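NAD(P)H-FMN oxidoreductase (Bacillus subtilis, PDB 5LVA) binds flavin mononucleotide in a flavodoxin-like fold and probably transfers electrons from NAD(P)H to flavin or quinone acceptors. Local coordinates at residues Q51-C54 with E55-R59; N92-A95 with L96-K99; A133-F137 with I138-Y142; T32-L36 with Y37-P41; L83-G86 with W87-T91. One frame throughout, in Å; residues are numbered along the deposited sequence.

None of the five contacts lies in the deep core: contact 2 is a surface contact and the other four are partly buried. Contacts 3 and 4 belong to opposite outermost strands of the five-stranded parallel sheet. Contact 4 leaves its strand for a one-turn helix, whereas contact 3 ends a helix before its strand begins. Contact 1 closes the helix leading into the middle strand 59-65. Contacts 2 and 5 share the long loop between helix 73-82 and strand 100-106, and touch each other. Chemistry follows place: a histidine N-H bonds a backbone carbonyl at the helix end in contact 1, hydroxyls and waters line contact 3, charged side chains govern contact 4, and an edge-to-face tyrosine pair shapes contact 5.

Contact 1 of 5, residues Q51-C54 with E55-R59; sequences QKLC and EEHDR
Glu55 N reaches back to Gln51 O over 3.0 Å near the end of helix 47-56, before the chain enters strand 59-65 of the flavodoxin-like sheet. From there the bonds are less regular: Glu56 N is shared between Lys52 O and Leu53 O, both bonds weak, and His57 N comes to Cys54 O at 3.2 Å. Carbonyls at a helix end lack the usual amide donors, and here the side chain of His57 supplies one: ND1 gives its proton to Leu53 O at 2.8 Å, with the oxygen at the edge of the imidazole and near its plane. Setting CG beside the backbone N (chi1 -63°) folds the ring back along the helix to do this, while NE2, on the far side, bonds Thr32. The ring also runs alongside Leu53, both pointing the same way, and both rest on Leu4 of strand 3-7. Small, buried Cys54 packs against Trp87 and Leu96. The acids suit the outer face. Glu55 is extended and hydrogen-bonds Trp87 through OE2; Lys52 NZ stands 4.8 Å from Glu56 OE2, too far for contact but probably close enough for a mild attraction. The side chains of Leu53 and His57 come nearest at CD2 and CE1, 4.2 Å apart.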
loop_
_atom_site.group_PDB
_atom_site.type_symbol
_atom_site.label_atom_id
_atom_site.label_comp_id
_atom_site.label_asym_id
_atom_site.label_seq_id
_atom_site.Cartn_x
_atom_site.Cartn_y
_atom_site.Cartn_z
ATOM N N GLN A 51 13.215 8.258 -0.170
ATOM C CA GLN A 51 14.264 7.308 -0.510
ATOM C C GLN A 51 14.959 6.766 0.725
ATOM O O GLN A 51 15.129 5.566 0.854
ATOM C CB GLN A 51 15.294 7.946 -1.437
ATOM C CG GLN A 51 14.845 8.009 -2.881
ATOM C CD GLN A 51 15.864 8.655 -3.774
ATOM O OE1 GLN A 51 16.917 9.096 -3.318
ATOM N NE2 GLN A 51 15.558 8.728 -5.050
ATOM N N LYS A 52 15.343 7.653 1.637
ATOM C CA LYS A 52 16.093 7.264 2.828
ATOM C C LYS A 52 15.296 6.368 3.752
ATOM O O LYS A 52 15.854 5.536 4.455
ATOM C CB LYS A 52 16.546 8.494 3.596
ATOM C CG LYS A 52 17.853 9.091 3.153
ATOM C CD LYS A 52 18.101 10.363 3.952
ATOM C CE LYS A 52 19.551 10.508 4.337
ATOM N NZ LYS A 52 20.121 9.201 4.788
ATOM N N LEU A 53 13.987 6.548 3.760
ATOM C CA LEU A 53 13.135 5.723 4.596
ATOM C C LEU A 53 12.991 4.329 4.016
ATOM O O LEU A 53 13.051 3.349 4.750
ATOM C CB LEU A 53 11.764 6.374 4.780
ATOM C CG LEU A 53 11.789 7.505 5.802
ATOM C CD1 LEU A 53 10.520 8.346 5.766
ATOM C CD2 LEU A 53 12.011 6.925 7.166
ATOM N N CYS A 54 12.788 4.247 2.705
ATOM C CA CYS A 54 12.757 2.952 2.012
ATOM C C CYS A 54 14.034 2.172 2.297
ATOM O O CYS A 54 13.989 1.000 2.634
ATOM C CB CYS A 54 12.591 3.122 0.495
ATOM S SG CYS A 54 11.037 3.853 -0.064
ATOM N N GLU A 55 15.169 2.844 2.163
ATOM C CA GLU A 55 16.462 2.249 2.450
ATOM C C GLU A 55 16.547 1.627 3.848
ATOM O O GLU A 55 17.163 0.578 4.033
ATOM C CB GLU A 55 17.560 3.298 2.287
ATOM C CG GLU A 55 17.709 3.811 0.869
ATOM C CD GLU A 55 18.796 4.852 0.733
ATOM O OE1 GLU A 55 19.626 4.952 1.648
ATOM O OE2 GLU A 55 18.819 5.576 -0.275
ATOM N N GLU A 56 15.914 2.258 4.827
ATOM C CA GLU A 56 16.068 1.840 6.211
ATOM C C GLU A 56 15.117 0.726 6.640
ATOM O O GLU A 56 15.253 0.201 7.732
ATOM C CB GLU A 56 15.916 3.058 7.145
ATOM C CG GLU A 56 17.180 3.936 7.216
ATOM C CD GLU A 56 16.961 5.296 7.903
ATOM O OE1 GLU A 56 15.947 5.467 8.619
ATOM O OE2 GLU A 56 17.816 6.197 7.737
ATOM N N HIS A 57 14.170 0.344 5.790
ATOM C CA HIS A 57 13.228 -0.721 6.136
ATOM C C HIS A 57 13.329 -1.918 5.204
ATOM O O HIS A 57 13.785 -1.793 4.075
ATOM C CB HIS A 57 11.793 -0.197 6.129
ATOM C CG HIS A 57 11.534 0.861 7.149
ATOM N ND1 HIS A 57 12.032 2.138 7.035
ATOM C CD2 HIS A 57 10.824 0.835 8.303
ATOM C CE1 HIS A 57 11.644 2.855 8.076
ATOM N NE2 HIS A 57 10.906 2.087 8.859
ATOM N N ASP A 58 12.887 -3.077 5.685
ATOM C CA ASP A 58 13.053 -4.332 4.957
ATOM C C ASP A 58 11.866 -4.616 4.053
ATOM O O ASP A 58 11.989 -5.310 3.053
ATOM C CB ASP A 58 13.250 -5.502 5.934
ATOM C CG ASP A 58 14.373 -5.256 6.936
ATOM O OD1 ASP A 58 15.514 -5.002 6.512
ATOM O OD2 ASP A 58 14.112 -5.320 8.155
ATOM N N ARG A 59 10.710 -4.077 4.416
ATOM C CA ARG A 59 9.482 -4.292 3.681
ATOM C C ARG A 59 8.736 -2.978 3.525
ATOM O O ARG A 59 8.620 -2.224 4.471
ATOM C CB ARG A 59 8.602 -5.313 4.394
ATOM C CG ARG A 59 7.293 -5.585 3.680
ATOM C CD ARG A 59 6.377 -6.457 4.496
ATOM N NE ARG A 59 6.879 -7.816 4.592
ATOM C CZ ARG A 59 6.194 -8.832 5.100
ATOM N NH1 ARG A 59 4.970 -8.642 5.567
ATOM N NH2 ARG A 59 6.739 -10.043 5.141
#

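Contact 2 of 5, residues N92-A95 with L96-K99; sequences NGTA and LRGK
Thr94 and Arg97 slant across each other at the two ends of a type I beta turn, the first of two overlapping turns that carry the surface loop into strand 100-106 of the flavodoxin-like fold. The hydroxyl OG1 of Thr94 sits over the centre of the guanidinium, 3.2 Å above its plane, so it meets a flat face and not an N-H edge. A bend in the arginine chain (chi3 49°) carries the group back over the threonine. The geometry is wrong for a hydrogen bond from NE, but an oxygen over a cationic plane probably gains some electrostatic attraction. In the backbone Arg97 N closes the turn on Thr94 O at 3.1 Å. Leu96 turns inward, its buried chain packing on Leu83, Trp87 and Thr140, whereas Arg97 stays in solvent, where a long charged chain costs little. Leu96 also opens the second turn, type II, closed by Lys99 N on Leu96 O. Gly98 has positive phi there, and a side chain would press on the preceding carbonyl. Lys99 runs past Ala95, placing CE 3.5 Å from Ala95 O, and carries NZ on to the carbonyls of Glu55 and His57. A water bridges the two segments, donating to Ala95 O at 2.9 Å and to Arg97 O at 3.1 Å.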
loop_
_atom_site.group_PDB
_atom_site.type_symbol
_atom_site.label_atom_id
_atom_site.label_comp_id
_atom_site.label_asym_id
_atom_site.label_seq_id
_atom_site.Cartn_x
_atom_site.Cartn_y
_atom_site.Cartn_z
ATOM N N ASN A 92 23.383 2.241 -11.366
ATOM C CA ASN A 92 23.649 2.076 -9.951
ATOM C C ASN A 92 22.383 1.769 -9.154
ATOM O O ASN A 92 22.443 1.480 -7.963
ATOM C CB ASN A 92 24.315 3.332 -9.396
ATOM C CG ASN A 92 25.785 3.424 -9.757
ATOM O OD1 ASN A 92 26.462 2.407 -9.950
ATOM N ND2 ASN A 92 26.290 4.654 -9.848
ATOM N N GLY A 93 21.240 1.816 -9.827
ATOM C CA GLY A 93 19.952 1.802 -9.165
ATOM C C GLY A 93 19.547 0.508 -8.514
ATOM O O GLY A 93 18.674 -0.192 -9.003
ATOM N N THR A 94 20.133 0.225 -7.363
ATOM C CA THR A 94 19.950 -1.068 -6.738
ATOM C C THR A 94 19.470 -0.993 -5.266
ATOM O O THR A 94 19.414 -2.002 -4.568
ATOM C CB THR A 94 21.272 -1.856 -6.858
ATOM O OG1 THR A 94 21.021 -3.262 -6.792
ATOM C CG2 THR A 94 22.271 -1.441 -5.782
ATOM N N ALA A 95 19.055 0.195 -4.831
ATOM C CA ALA A 95 18.768 0.450 -3.416
ATOM C C ALA A 95 17.611 -0.372 -2.859
ATOM O O ALA A 95 17.549 -0.638 -1.658
ATOM C CB ALA A 95 18.488 1.934 -3.197
ATOM N N LEU A 96 16.697 -0.772 -3.730
ATOM C CA LEU A 96 15.511 -1.486 -3.288
ATOM C C LEU A 96 15.589 -2.968 -3.602
ATOM O O LEU A 96 14.693 -3.728 -3.246
ATOM C CB LEU A 96 14.263 -0.897 -3.937
ATOM C CG LEU A 96 14.075 0.602 -3.753
ATOM C CD1 LEU A 96 12.889 1.088 -4.544
ATOM C CD2 LEU A 96 13.906 0.915 -2.281
ATOM N N ARG A 97 16.652 -3.387 -4.273
ATOM C CA ARG A 97 16.719 -4.769 -4.699
ATOM C C ARG A 97 16.792 -5.668 -3.485
ATOM O O ARG A 97 17.648 -5.489 -2.635
ATOM C CB ARG A 97 17.914 -5.003 -5.622
ATOM C CG ARG A 97 17.660 -6.076 -6.670
ATOM C CD ARG A 97 18.864 -6.296 -7.553
ATOM N NE ARG A 97 20.082 -6.454 -6.769
ATOM C CZ ARG A 97 21.302 -6.509 -7.292
ATOM N NH1 ARG A 97 21.463 -6.419 -8.607
ATOM N NH2 ARG A 97 22.361 -6.653 -6.504
ATOM N N GLY A 98 15.868 -6.614 -3.389
ATOM C CA GLY A 98 15.870 -7.554 -2.286
ATOM C C GLY A 98 14.791 -7.305 -1.245
ATOM O O GLY A 98 14.388 -8.225 -0.543
ATOM N N LYS A 99 14.328 -6.061 -1.147
ATOM C CA LYS A 99 13.302 -5.695 -0.171
ATOM C C LYS A 99 11.950 -6.251 -0.580
ATOM O O LYS A 99 11.730 -6.543 -1.742
ATOM C CB LYS A 99 13.220 -4.170 -0.012
ATOM C CG LYS A 99 14.489 -3.531 0.531
ATOM C CD LYS A 99 14.370 -2.015 0.636
ATOM C CE LYS A 99 15.648 -1.386 1.151
ATOM N NZ LYS A 99 15.892 -1.679 2.593
HETATM O O HOH W 1 19.004 -3.076 -1.151
#

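Contact 3 of 5, residues A133-F137 with I138-Y142; sequences ATSNF and IGTTY
Ser135 and Thr140 join hydroxyl to hydroxyl, OG to OG1 at 2.8 Å, where helix 129-138 stops and the chain turns into edge strand 141-148 of the flavodoxin-like sheet. This is a glycine-terminated helix end with a six-to-one bond, Thr140 N to Ser135 O at 3.3 Å, and the same oxygen takes weaker bonds from Gly139 N and Ile138 N. Gly139 makes the reversal with positive phi, where a CB would press on the carbonyl before it, so glycine suits the place. This inner side is tight. Ser135 is buried, its OG swung away from its own N (chi1 177°) toward the strand, and the ring of Tyr142 comes near, CD1 3.8 Å from Ser135 CB. Serine suits the spot because it is small enough to fit between Tyr142 and Phe101 of the neighbouring strand, yet polar enough to tie the turn. Ile138 is buried too, packing on Leu96, while its N returns to Thr134 O at 3.2 Å. The other side is looser and partly watered: Phe137 leads its ring away from the turn to meet Tyr89, and exposed Asn136 takes a water at OD1. One water donates to Thr140 O and, weakly, to Asn136 O. Another is shared by three protein oxygens, lying 2.7 Å from Asn136 OD1, 2.7 Å from Ser135 OG and 2.8 Å from Thr140 O.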
loop_
_atom_site.group_PDB
_atom_site.type_symbol
_atom_site.label_atom_id
_atom_site.label_comp_id
_atom_site.label_asym_id
_atom_site.label_seq_id
_atom_site.Cartn_x
_atom_site.Cartn_y
_atom_site.Cartn_z
ATOM N N ALA A 133 4.277 -4.820 -11.590
ATOM C CA ALA A 133 5.271 -4.518 -12.596
ATOM C C ALA A 133 6.311 -3.530 -12.068
ATOM O O ALA A 133 7.495 -3.649 -12.351
ATOM C CB ALA A 133 4.597 -3.980 -13.845
ATOM N N THR A 134 5.854 -2.558 -11.297
ATOM C CA THR A 134 6.733 -1.618 -10.614
ATOM C C THR A 134 7.680 -2.349 -9.672
ATOM O O THR A 134 8.886 -2.162 -9.720
ATOM C CB THR A 134 5.929 -0.578 -9.810
ATOM O OG1 THR A 134 5.044 0.128 -10.686
ATOM C CG2 THR A 134 6.857 0.409 -9.127
ATOM N N SER A 135 7.118 -3.189 -8.821
ATOM C CA SER A 135 7.907 -4.064 -7.983
ATOM C C SER A 135 8.943 -4.823 -8.805
ATOM O O SER A 135 10.132 -4.774 -8.504
ATOM C CB SER A 135 6.997 -5.042 -7.247
ATOM O OG SER A 135 7.751 -5.945 -6.477
ATOM N N ASN A 136 8.482 -5.508 -9.850
ATOM C CA ASN A 136 9.348 -6.296 -10.720
ATOM C C ASN A 136 10.557 -5.522 -11.230
ATOM O O ASN A 136 11.680 -6.003 -11.179
ATOM C CB ASN A 136 8.555 -6.824 -11.909
ATOM C CG ASN A 136 7.635 -7.955 -11.543
ATOM O OD1 ASN A 136 7.793 -8.585 -10.510
ATOM N ND2 ASN A 136 6.672 -8.234 -12.409
ATOM N N PHE A 137 10.313 -4.315 -11.718
ATOM C CA PHE A 137 11.347 -3.505 -12.333
ATOM C C PHE A 137 12.394 -2.995 -11.336
ATOM O O PHE A 137 13.564 -2.851 -11.682
ATOM C CB PHE A 137 10.704 -2.327 -13.055
ATOM C CG PHE A 137 11.612 -1.631 -14.021
ATOM C CD1 PHE A 137 11.870 -2.180 -15.260
ATOM C CD2 PHE A 137 12.182 -0.413 -13.702
ATOM C CE1 PHE A 137 12.696 -1.540 -16.149
ATOM C CE2 PHE A 137 12.998 0.231 -14.594
ATOM C CZ PHE A 137 13.261 -0.334 -15.816
ATOM N N ILE A 138 11.986 -2.728 -10.098
ATOM C CA ILE A 138 12.903 -2.105 -9.161
ATOM C C ILE A 138 13.617 -3.123 -8.298
ATOM O O ILE A 138 14.496 -2.771 -7.528
ATOM C CB ILE A 138 12.194 -1.087 -8.267
ATOM C CG1 ILE A 138 11.177 -1.779 -7.375
ATOM C CG2 ILE A 138 11.542 -0.014 -9.116
ATOM C CD1 ILE A 138 10.379 -0.839 -6.532
ATOM N N GLY A 139 13.251 -4.385 -8.434
ATOM C CA GLY A 139 14.006 -5.443 -7.799
ATOM C C GLY A 139 13.458 -5.959 -6.491
ATOM O O GLY A 139 14.119 -6.721 -5.797
ATOM N N THR A 140 12.250 -5.554 -6.141
ATOM C CA THR A 140 11.668 -6.003 -4.889
ATOM C C THR A 140 10.901 -7.309 -5.072
ATOM O O THR A 140 10.567 -7.685 -6.187
ATOM C CB THR A 140 10.751 -4.939 -4.303
ATOM O OG1 THR A 140 9.850 -4.492 -5.311
ATOM C CG2 THR A 140 11.562 -3.765 -3.851
ATOM N N THR A 141 10.637 -8.001 -3.973
ATOM C CA THR A 141 9.864 -9.229 -4.010
ATOM C C THR A 141 8.391 -8.918 -3.778
ATOM O O THR A 141 8.037 -8.361 -2.738
ATOM C CB THR A 141 10.353 -10.214 -2.949
ATOM O OG1 THR A 141 11.723 -10.538 -3.195
ATOM C CG2 THR A 141 9.508 -11.484 -2.951
ATOM N N TYR A 142 7.540 -9.274 -4.740
ATOM C CA TYR A 142 6.127 -8.932 -4.662
ATOM C C TYR A 142 5.353 -9.942 -3.827
ATOM O O TYR A 142 5.216 -11.088 -4.204
ATOM C CB TYR A 142 5.504 -8.822 -6.056
ATOM C CG TYR A 142 4.124 -8.222 -6.020
ATOM C CD1 TYR A 142 3.953 -6.862 -5.819
ATOM C CD2 TYR A 142 2.987 -9.014 -6.143
ATOM C CE1 TYR A 142 2.696 -6.296 -5.757
ATOM C CE2 TYR A 142 1.727 -8.461 -6.089
ATOM C CZ TYR A 142 1.591 -7.090 -5.886
ATOM O OH TYR A 142 0.357 -6.493 -5.821
HETATM O O HOH W 2 8.368 -8.146 -7.866
HETATM O O HOH W 3 11.887 -8.495 -8.738
#

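Contact 4 of 5, residues T32-L36 with Y37-P41; sequences TLRDL and YQEYP
Two cations grip Glu39 OE1: Arg34 NH2, which donates to it over 2.9 Å in a nearly straight salt bridge, and Lys49 NZ from helix 47-56. The oxygen lies in the guanidinium plane at its edge, but the arginine meets it from above the carboxylate, the two planes being 64° apart. A bend in the Arg34 chain (chi3 66°) turns the group toward the helix, and its other nitrogen NH1 pairs with Glu50. Here edge strand 31-35 of the flavodoxin-like sheet runs straight into the one-turn helix 36-39, and Asp35 is the N-cap. Its CG stands opposite the backbone N (chi1 179°), which brings OD1 within 3.2 Å of Gln38 N, again from above the carboxylate plane. Aspartate suits the place, since its short acid reaches amides at a helix start that have no carbonyl of their own; a water takes the N-H of Tyr37. The turn itself is made by Glu39 N on Asp35 O at 3.0 Å and Tyr40 N on Leu36 O at 2.9 Å. On the inner face Leu36 and Tyr40 lie side by side, CD2 to CE2 at 4.1 Å, with Leu36 packed on Leu6 and Trp78 and the Tyr40 hydroxyl bonded to Glu50. With an alanine in place of Glu39 the carboxylate is gone, and Lys49 would probably be left without its mate and Arg34 freer to turn. Alternating acids and bases thus probably balance their charges, while the helix start is likely to keep Asp35 ionised.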
loop_
_atom_site.group_PDB
_atom_site.type_symbol
_atom_site.label_atom_id
_atom_site.label_comp_id
_atom_site.label_asym_id
_atom_site.label_seq_id
_atom_site.Cartn_x
_atom_site.Cartn_y
_atom_site.Cartn_z
ATOM N N THR A 32 6.828 1.428 10.988
ATOM C CA THR A 32 6.833 2.862 10.771
ATOM C C THR A 32 5.613 3.229 9.934
ATOM O O THR A 32 5.608 3.002 8.732
ATOM C CB THR A 32 8.096 3.301 10.043
ATOM O OG1 THR A 32 9.230 2.714 10.674
ATOM C CG2 THR A 32 8.232 4.794 10.015
ATOM N N LEU A 33 4.571 3.771 10.547
ATOM C CA LEU A 33 3.403 4.156 9.767
ATOM C C LEU A 33 3.500 5.622 9.411
ATOM O O LEU A 33 3.967 6.421 10.196
ATOM C CB LEU A 33 2.102 3.858 10.511
ATOM C CG LEU A 33 0.862 4.032 9.628
ATOM C CD1 LEU A 33 -0.121 2.906 9.851
ATOM C CD2 LEU A 33 0.180 5.351 9.885
ATOM N N ARG A 34 3.095 5.955 8.196
ATOM C CA ARG A 34 3.134 7.323 7.725
ATOM C C ARG A 34 1.854 7.648 6.973
ATOM O O ARG A 34 1.291 6.807 6.289
ATOM C CB ARG A 34 4.349 7.563 6.837
ATOM C CG ARG A 34 5.665 7.457 7.552
ATOM C CD ARG A 34 6.829 7.713 6.610
ATOM N NE ARG A 34 6.848 9.086 6.129
ATOM C CZ ARG A 34 7.153 9.442 4.888
ATOM N NH1 ARG A 34 7.462 8.519 3.995
ATOM N NH2 ARG A 34 7.137 10.716 4.534
ATOM N N ASP A 35 1.406 8.884 7.133
ATOM C CA ASP A 35 0.227 9.413 6.484
ATOM C C ASP A 35 0.712 10.442 5.496
ATOM O O ASP A 35 0.957 11.600 5.858
ATOM C CB ASP A 35 -0.714 10.028 7.521
ATOM C CG ASP A 35 -1.966 10.626 6.917
ATOM O OD1 ASP A 35 -2.052 10.817 5.696
ATOM O OD2 ASP A 35 -2.880 10.924 7.692
ATOM N N LEU A 36 0.848 10.040 4.244
ATOM C CA LEU A 36 1.543 10.888 3.291
ATOM C C LEU A 36 0.783 12.138 2.877
ATOM O O LEU A 36 1.396 13.172 2.681
ATOM C CB LEU A 36 1.923 10.074 2.066
ATOM C CG LEU A 36 3.237 9.390 2.422
ATOM C CD1 LEU A 36 3.022 7.928 2.753
ATOM C CD2 LEU A 36 4.251 9.591 1.354
ATOM N N TYR A 37 -0.538 12.060 2.763
ATOM C CA TYR A 37 -1.325 13.243 2.444
ATOM C C TYR A 37 -1.227 14.267 3.563
ATOM O O TYR A 37 -1.279 15.467 3.334
ATOM C CB TYR A 37 -2.787 12.879 2.193
ATOM C CG TYR A 37 -3.110 12.588 0.752
ATOM C CD1 TYR A 37 -3.352 13.612 -0.136
ATOM C CD2 TYR A 37 -3.166 11.291 0.281
ATOM C CE1 TYR A 37 -3.642 13.361 -1.444
ATOM C CE2 TYR A 37 -3.463 11.029 -1.035
ATOM C CZ TYR A 37 -3.695 12.065 -1.893
ATOM O OH TYR A 37 -3.988 11.805 -3.202
ATOM N N GLN A 38 -1.100 13.775 4.784
ATOM C CA GLN A 38 -0.889 14.623 5.939
ATOM C C GLN A 38 0.480 15.303 5.887
ATOM O O GLN A 38 0.582 16.497 6.119
ATOM C CB GLN A 38 -1.042 13.800 7.220
ATOM C CG GLN A 38 -0.112 14.173 8.360
ATOM C CD GLN A 38 -0.759 15.114 9.334
ATOM O OE1 GLN A 38 -1.910 14.917 9.728
ATOM N NE2 GLN A 38 -0.027 16.145 9.735
ATOM N N GLU A 39 1.529 14.558 5.562
ATOM C CA GLU A 39 2.868 15.126 5.554
ATOM C C GLU A 39 3.120 16.027 4.369
ATOM O O GLU A 39 3.900 16.966 4.461
ATOM C CB GLU A 39 3.919 14.025 5.582
ATOM C CG GLU A 39 3.765 13.110 6.766
ATOM C CD GLU A 39 5.044 12.394 7.116
ATOM O OE1 GLU A 39 6.081 12.660 6.480
ATOM O OE2 GLU A 39 5.006 11.554 8.030
ATOM N N TYR A 40 2.476 15.749 3.247
ATOM C CA TYR A 40 2.645 16.593 2.073
ATOM C C TYR A 40 1.300 17.096 1.601
ATOM O O TYR A 40 0.779 16.613 0.605
ATOM C CB TYR A 40 3.340 15.837 0.940
ATOM C CG TYR A 40 4.663 15.206 1.307
ATOM C CD1 TYR A 40 5.754 15.986 1.629
ATOM C CD2 TYR A 40 4.817 13.827 1.324
ATOM C CE1 TYR A 40 6.956 15.420 1.957
ATOM C CE2 TYR A 40 6.022 13.254 1.651
ATOM C CZ TYR A 40 7.086 14.062 1.965
ATOM O OH TYR A 40 8.295 13.522 2.290
ATOM N N PRO A 41 0.726 18.068 2.319
ATOM C CA PRO A 41 -0.600 18.582 1.975
ATOM C C PRO A 41 -0.626 19.309 0.630
ATOM O O PRO A 41 -1.664 19.396 -0.012
ATOM C CB PRO A 41 -0.905 19.537 3.126
ATOM C CG PRO A 41 0.427 19.911 3.661
ATOM C CD PRO A 41 1.265 18.710 3.526
HETATM O O HOH W 4 -2.146 9.654 3.558
#

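Contact 5 of 5, residues L83-G86 with W87-T91; sequences LLYG and WAYGT
Tyr85 lays its ring across Gly90, whose CA sits over one face 3.9 Å from the centroid. The hollow exists because glycine has no side chain: a CB there would collide with Tyr85 CD2. At the other end of the residue the roles reverse, for Tyr85 CA is the bump pressed over the face of the Tyr89 ring, 4.0 Å from its centre. The Tyr85 ring then turns its edge toward that same ring in an offset T-shaped pair, planes at 84°. All this occurs in the loop between helix 73-82 and strand 100-106 of the flavodoxin-like fold, where a single beta bridge joins Tyr85 and Tyr89. Positive phi at Gly86 lets the chain fold back, and Leu84 O accepts from both Ala88 N, at 2.9 Å, and Trp87 N. Nearer the helix, Leu83 pushes CD2 into the notch between Ala88 CB and the edge of the Trp87 indole, 4.0 Å from CZ3; small Ala88 fits against it. An alanine at Tyr89 takes away the ring, and would probably leave Tyr85 CA uncovered and Phe137 without the ring it meets. Farther out, Thr91 OG1 donates to Tyr85 OH at 3.1 Å.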
loop_
_atom_site.group_PDB
_atom_site.type_symbol
_atom_site.label_atom_id
_atom_site.label_comp_id
_atom_site.label_asym_id
_atom_site.label_seq_id
_atom_site.Cartn_x
_atom_site.Cartn_y
_atom_site.Cartn_z
ATOM N N LEU A 83 11.062 7.004 -7.341
ATOM C CA LEU A 83 11.785 5.897 -7.978
ATOM C C LEU A 83 12.648 6.333 -9.164
ATOM O O LEU A 83 12.259 6.201 -10.312
ATOM C CB LEU A 83 10.800 4.825 -8.427
ATOM C CG LEU A 83 9.877 4.281 -7.338
ATOM C CD1 LEU A 83 8.824 3.423 -7.955
ATOM C CD2 LEU A 83 10.653 3.488 -6.315
ATOM N N LEU A 84 13.844 6.827 -8.870
ATOM C CA LEU A 84 14.658 7.478 -9.890
ATOM C C LEU A 84 15.837 6.647 -10.393
ATOM O O LEU A 84 16.301 5.725 -9.720
ATOM C CB LEU A 84 15.171 8.814 -9.362
ATOM C CG LEU A 84 14.093 9.827 -8.987
ATOM C CD1 LEU A 84 14.735 11.077 -8.436
ATOM C CD2 LEU A 84 13.239 10.173 -10.171
ATOM N N TYR A 85 16.289 6.999 -11.595
ATOM C CA TYR A 85 17.445 6.389 -12.219
ATOM C C TYR A 85 18.635 6.489 -11.287
ATOM O O TYR A 85 18.884 7.527 -10.721
ATOM C CB TYR A 85 17.754 7.068 -13.561
ATOM C CG TYR A 85 18.876 6.400 -14.320
ATOM C CD1 TYR A 85 20.208 6.658 -14.015
ATOM C CD2 TYR A 85 18.604 5.478 -15.321
ATOM C CE1 TYR A 85 21.229 6.027 -14.689
ATOM C CE2 TYR A 85 19.616 4.852 -16.001
ATOM C CZ TYR A 85 20.924 5.130 -15.684
ATOM O OH TYR A 85 21.931 4.498 -16.376
ATOM N N GLY A 86 19.375 5.408 -11.121
ATOM C CA GLY A 86 20.544 5.448 -10.269
ATOM C C GLY A 86 20.217 5.195 -8.815
ATOM O O GLY A 86 21.106 5.139 -7.973
ATOM N N TRP A 87 18.935 5.048 -8.507
ATOM C CA TRP A 87 18.550 4.710 -7.150
ATOM C C TRP A 87 17.683 3.471 -7.121
ATOM O O TRP A 87 17.980 2.505 -6.431
ATOM C CB TRP A 87 17.811 5.867 -6.466
ATOM C CG TRP A 87 17.483 5.520 -5.037
ATOM C CD1 TRP A 87 18.356 5.456 -3.993
ATOM C CD2 TRP A 87 16.201 5.166 -4.505
ATOM N NE1 TRP A 87 17.701 5.096 -2.851
ATOM C CE2 TRP A 87 16.379 4.905 -3.140
ATOM C CE3 TRP A 87 14.925 5.038 -5.053
ATOM C CZ2 TRP A 87 15.330 4.524 -2.320
ATOM C CZ3 TRP A 87 13.893 4.670 -4.238
ATOM C CH2 TRP A 87 14.097 4.423 -2.886
ATOM N N ALA A 88 16.590 3.516 -7.860
ATOM C CA ALA A 88 15.654 2.414 -7.845
ATOM C C ALA A 88 15.919 1.501 -9.036
ATOM O O ALA A 88 15.727 0.296 -8.963
ATOM C CB ALA A 88 14.235 2.927 -7.857
ATOM N N TYR A 89 16.374 2.095 -10.128
ATOM C CA TYR A 89 16.722 1.349 -11.315
ATOM C C TYR A 89 17.870 2.041 -12.000
ATOM O O TYR A 89 18.324 3.094 -11.563
ATOM C CB TYR A 89 15.536 1.236 -12.269
ATOM C CG TYR A 89 15.150 2.541 -12.929
ATOM C CD1 TYR A 89 14.399 3.494 -12.249
ATOM C CD2 TYR A 89 15.522 2.814 -14.240
ATOM C CE1 TYR A 89 14.042 4.679 -12.849
ATOM C CE2 TYR A 89 15.165 3.997 -14.847
ATOM C CZ TYR A 89 14.431 4.928 -14.147
ATOM O OH TYR A 89 14.079 6.106 -14.755
ATOM N N GLY A 90 18.326 1.465 -13.096
ATOM C CA GLY A 90 19.419 2.060 -13.819
ATOM C C GLY A 90 20.714 1.464 -13.340
ATOM O O GLY A 90 20.715 0.519 -12.555
ATOM N N THR A 91 21.814 2.040 -13.808
ATOM C CA THR A 91 23.133 1.441 -13.654
ATOM C C THR A 91 23.474 1.202 -12.184
ATOM O O THR A 91 23.788 0.077 -11.792
ATOM C CB THR A 91 24.226 2.313 -14.334
ATOM O OG1 THR A 91 23.932 3.704 -14.144
ATOM C CG2 THR A 91 24.270 2.028 -15.831
#